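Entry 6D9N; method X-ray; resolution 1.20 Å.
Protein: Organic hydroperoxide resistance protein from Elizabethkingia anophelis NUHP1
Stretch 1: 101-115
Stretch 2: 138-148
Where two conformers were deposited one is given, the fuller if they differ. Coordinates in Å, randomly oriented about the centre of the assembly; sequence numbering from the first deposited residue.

Stretch 1 101-115: GLEVELHANIPGVTI
Stretch 2 (138-148) NIEVKLTVSNN

Strands 101-109 and 141-146 run parallel (7° between directions, axes 4.6 Å apart), in register from Val104 with Val141 (CA to CA 4.8 Å) through Asn109 with Ser146 (CA to CA 4.7 Å). Both strands are extended (phi -87 to -139°, psi 98 to 167°). Val104, Leu106 and Ala108 bond through both N and O, and Ile110 through N: Val104 N donates to Glu140 O (2.8 Å), Lys142 N to Val104 O (2.9 Å), Leu106 N to Lys142 O (2.7 Å), and Ile110 N to Ser146 O (2.9 Å).

One sheet face is apolar. Val104 (t), Leu106 (m, t) and Ala108 are buried there against Val141 (t), Leu143 (t, p) and Val145 (p). Leu106 CB lies 3.8 Å from Leu143 CD1. Ile139 (p, t) extends this packing, its CD1 3.7 Å from Val104 CG2.

The other face is polar. With chi1 p, Thr144 OG1 and Ser146 OG both reach the edge of the His107 ring (t, chi2 80°): ND1 hydrogen-bonds Thr144 OG1 (2.8 Å), and NE2 donates to Ser146 OG (2.8 Å). Ser146 OG in turn donates to Asn109 OD1 (2.7 Å). Asn109 (t, chi2 73°) also accepts Asn148 N at OD1 (2.9 Å) and donates from ND2 to Asn148 O (2.9 Å), holding the C-terminus.

A type II turn, Ile110-Val113, places Gly112 at phi 85° and presents Val113 O to Asn147 ND2 (2.9 Å; Asn147 chi1 p).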

# COMPACT_ATOMS: atom_id res chain seq x y z
N GLY B 101 -0.21 2.31 -13.69
CA GLY B 101 -0.28 1.01 -13.05
C GLY B 101 1.04 0.64 -12.42
O GLY B 101 2.09 1.20 -12.71
N LEU B 102 0.98 -0.36 -11.54
CA LEU B 102 2.14 -0.85 -10.81
C LEU B 102 2.63 -2.21 -11.33
O LEU B 102 1.89 -2.96 -11.96
CB LEU B 102 1.84 -1.00 -9.32
CG LEU B 102 1.37 0.28 -8.60
CD1 LEU B 102 1.15 -0.01 -7.10
CD2 LEU B 102 2.36 1.41 -8.82
N GLU B 103 3.89 -2.50 -11.03
CA GLU B 103 4.45 -3.85 -11.16
C GLU B 103 5.31 -4.08 -9.92
O GLU B 103 5.81 -3.13 -9.31
CB GLU B 103 5.31 -3.97 -12.42
CG GLU B 103 6.45 -2.99 -12.46
CD GLU B 103 7.19 -2.97 -13.78
OE1 GLU B 103 6.68 -3.61 -14.75
OE2 GLU B 103 8.27 -2.32 -13.82
N VAL B 104 5.43 -5.35 -9.50
CA VAL B 104 6.08 -5.64 -8.23
C VAL B 104 6.97 -6.87 -8.38
O VAL B 104 6.57 -7.88 -8.97
CB VAL B 104 5.06 -5.95 -7.10
CG1 VAL B 104 5.77 -6.18 -5.78
CG2 VAL B 104 4.05 -4.79 -6.94
N GLU B 105 8.17 -6.78 -7.82
CA GLU B 105 9.07 -7.92 -7.63
C GLU B 105 9.25 -8.10 -6.14
O GLU B 105 9.69 -7.17 -5.46
CB GLU B 105 10.44 -7.63 -8.26
CG GLU B 105 11.45 -8.78 -8.29
CD GLU B 105 12.70 -8.41 -9.11
OE1 GLU B 105 13.84 -8.55 -8.60
OE2 GLU B 105 12.52 -7.99 -10.26
N LEU B 106 8.96 -9.30 -5.64
CA LEU B 106 9.09 -9.61 -4.22
C LEU B 106 10.12 -10.71 -4.06
O LEU B 106 10.12 -11.68 -4.84
CB LEU B 106 7.84 -10.26 -3.65
CG LEU B 106 6.53 -9.56 -3.49
CD1 LEU B 106 5.55 -10.50 -2.80
CD2 LEU B 106 6.71 -8.31 -2.65
N HIS B 107 10.99 -10.58 -3.08
CA HIS B 107 11.96 -11.64 -2.82
C HIS B 107 12.03 -11.86 -1.32
O HIS B 107 12.16 -10.90 -0.54
CB HIS B 107 13.33 -11.24 -3.31
CG HIS B 107 14.33 -12.32 -3.06
ND1 HIS B 107 14.45 -13.42 -3.89
CD2 HIS B 107 15.18 -12.54 -2.03
CE1 HIS B 107 15.37 -14.24 -3.41
NE2 HIS B 107 15.83 -13.72 -2.28
N ALA B 108 11.93 -13.12 -0.90
CA ALA B 108 12.04 -13.48 0.50
C ALA B 108 13.32 -14.28 0.71
O ALA B 108 13.66 -15.13 -0.13
CB ALA B 108 10.85 -14.32 0.99
N ASN B 109 13.97 -14.05 1.84
CA ASN B 109 15.08 -14.89 2.26
C ASN B 109 14.75 -15.53 3.60
O ASN B 109 14.37 -14.84 4.55
CB ASN B 109 16.39 -14.11 2.38
CG ASN B 109 17.55 -15.04 2.66
OD1 ASN B 109 17.98 -15.77 1.79
ND2 ASN B 109 18.03 -15.05 3.89
N ILE B 110 14.95 -16.85 3.67
CA ILE B 110 14.63 -17.62 4.88
C ILE B 110 15.87 -18.42 5.25
O ILE B 110 16.11 -19.50 4.66
CB ILE B 110 13.43 -18.55 4.66
CG1 ILE B 110 12.23 -17.79 4.07
CG2 ILE B 110 13.05 -19.24 5.98
CD1 ILE B 110 11.09 -18.70 3.60
N PRO B 111 16.69 -17.96 6.20
CA PRO B 111 17.90 -18.72 6.55
C PRO B 111 17.53 -20.02 7.24
O PRO B 111 16.56 -20.09 7.99
CB PRO B 111 18.62 -17.80 7.55
CG PRO B 111 18.01 -16.44 7.34
CD PRO B 111 16.58 -16.68 6.95
N GLY B 112 18.35 -21.05 7.02
CA GLY B 112 18.32 -22.26 7.81
C GLY B 112 17.32 -23.30 7.39
O GLY B 112 17.16 -24.30 8.12
N VAL B 113 16.67 -23.15 6.25
CA VAL B 113 15.73 -24.14 5.76
C VAL B 113 16.20 -24.64 4.40
O VAL B 113 17.06 -24.03 3.75
CB VAL B 113 14.30 -23.58 5.66
CG1 VAL B 113 13.85 -23.03 6.99
CG2 VAL B 113 14.20 -22.47 4.57
N THR B 114 15.63 -25.76 3.96
CA THR B 114 15.91 -26.25 2.62
C THR B 114 15.09 -25.47 1.60
O THR B 114 14.12 -24.77 1.95
CB THR B 114 15.52 -27.73 2.49
OG1 THR B 114 14.08 -27.81 2.52
CG2 THR B 114 16.13 -28.59 3.60
N ILE B 115 15.46 -25.58 0.32
CA ILE B 115 14.71 -24.82 -0.68
C ILE B 115 13.27 -25.33 -0.80
O ILE B 115 12.36 -24.54 -1.06
CB ILE B 115 15.44 -24.73 -2.04
CG1 ILE B 115 15.02 -23.44 -2.78
CG2 ILE B 115 15.12 -25.93 -2.92
CD1 ILE B 115 15.51 -22.15 -2.06
N ASN B 138 -4.45 -8.68 -11.33
CA ASN B 138 -4.38 -7.34 -11.93
C ASN B 138 -2.97 -6.95 -12.35
O ASN B 138 -2.76 -6.61 -13.52
CB ASN B 138 -4.97 -6.30 -10.98
CG ASN B 138 -6.46 -6.41 -10.86
OD1 ASN B 138 -7.14 -6.82 -11.81
ND2 ASN B 138 -6.99 -6.01 -9.73
N ILE B 139 -1.99 -6.99 -11.44
CA ILE B 139 -0.63 -6.54 -11.75
C ILE B 139 0.32 -7.73 -11.75
O ILE B 139 0.02 -8.81 -11.21
CB ILE B 139 -0.10 -5.46 -10.77
CG1 ILE B 139 0.13 -6.10 -9.39
CG2 ILE B 139 -0.95 -4.19 -10.81
CD1 ILE B 139 0.62 -5.14 -8.32
N GLU B 140 1.52 -7.51 -12.28
CA GLU B 140 2.56 -8.54 -12.20
C GLU B 140 3.25 -8.51 -10.83
O GLU B 140 3.75 -7.45 -10.43
CB GLU B 140 3.58 -8.35 -13.32
N VAL B 141 3.29 -9.67 -10.14
CA VAL B 141 4.00 -9.87 -8.86
C VAL B 141 4.92 -11.06 -9.02
O VAL B 141 4.51 -12.24 -8.89
CB VAL B 141 3.12 -10.01 -7.59
CG1 VAL B 141 4.04 -10.04 -6.39
CG2 VAL B 141 2.14 -8.85 -7.43
N LYS B 142 6.18 -10.78 -9.29
CA LYS B 142 7.18 -11.83 -9.43
C LYS B 142 7.72 -12.13 -8.04
O LYS B 142 8.27 -11.24 -7.41
CB LYS B 142 8.33 -11.34 -10.30
CG LYS B 142 9.51 -12.32 -10.33
CD LYS B 142 10.52 -12.00 -11.43
CE LYS B 142 11.79 -12.82 -11.21
NZ LYS B 142 12.38 -12.32 -9.93
N LEU B 143 7.60 -13.37 -7.59
CA LEU B 143 7.93 -13.76 -6.21
C LEU B 143 8.97 -14.88 -6.27
O LEU B 143 8.75 -15.92 -6.89
CB LEU B 143 6.66 -14.28 -5.54
CG LEU B 143 6.85 -14.95 -4.17
CD1 LEU B 143 7.54 -14.06 -3.14
CD2 LEU B 143 5.51 -15.42 -3.65
N THR B 144 10.11 -14.66 -5.61
CA THR B 144 11.17 -15.65 -5.52
C THR B 144 11.63 -15.76 -4.07
O THR B 144 11.37 -14.88 -3.24
CB THR B 144 12.39 -15.28 -6.42
OG1 THR B 144 12.85 -13.97 -6.10
CG2 THR B 144 12.02 -15.33 -7.91
N VAL B 145 12.32 -16.86 -3.79
CA VAL B 145 12.79 -17.13 -2.43
C VAL B 145 14.21 -17.65 -2.47
O VAL B 145 14.58 -18.40 -3.38
CB VAL B 145 11.85 -18.11 -1.67
CG1 VAL B 145 11.87 -19.54 -2.22
CG2 VAL B 145 12.16 -18.15 -0.16
N SER B 146 15.00 -17.26 -1.48
CA SER B 146 16.32 -17.83 -1.22
C SER B 146 16.38 -18.34 0.22
O SER B 146 15.54 -18.00 1.07
CB SER B 146 17.43 -16.80 -1.47
OG SER B 146 17.18 -15.59 -0.78
N ASN B 147 17.43 -19.11 0.49
CA ASN B 147 17.66 -19.70 1.80
C ASN B 147 19.09 -19.43 2.28
O ASN B 147 19.80 -20.35 2.74
CB ASN B 147 17.28 -21.19 1.87
CG ASN B 147 18.06 -22.05 0.91
OD1 ASN B 147 18.61 -21.57 -0.07
ND2 ASN B 147 18.09 -23.34 1.16
N ASN B 148 19.55 -18.17 2.17
CA ASN B 148 20.90 -17.77 2.57
C ASN B 148 21.00 -17.56 4.07
O ASN B 148 20.12 -16.92 4.67
CB ASN B 148 21.33 -16.45 1.97
CG ASN B 148 21.34 -16.45 0.48
OD1 ASN B 148 20.65 -15.62 -0.15
ND2 ASN B 148 22.15 -17.29 -0.11
OXT ASN B 148 22.01 -18.01 4.67
O HOH W 1 2.22 -5.01 -13.81
O HOH W 2 11.57 -11.82 -7.30
O HOH W 3 20.63 -20.98 5.32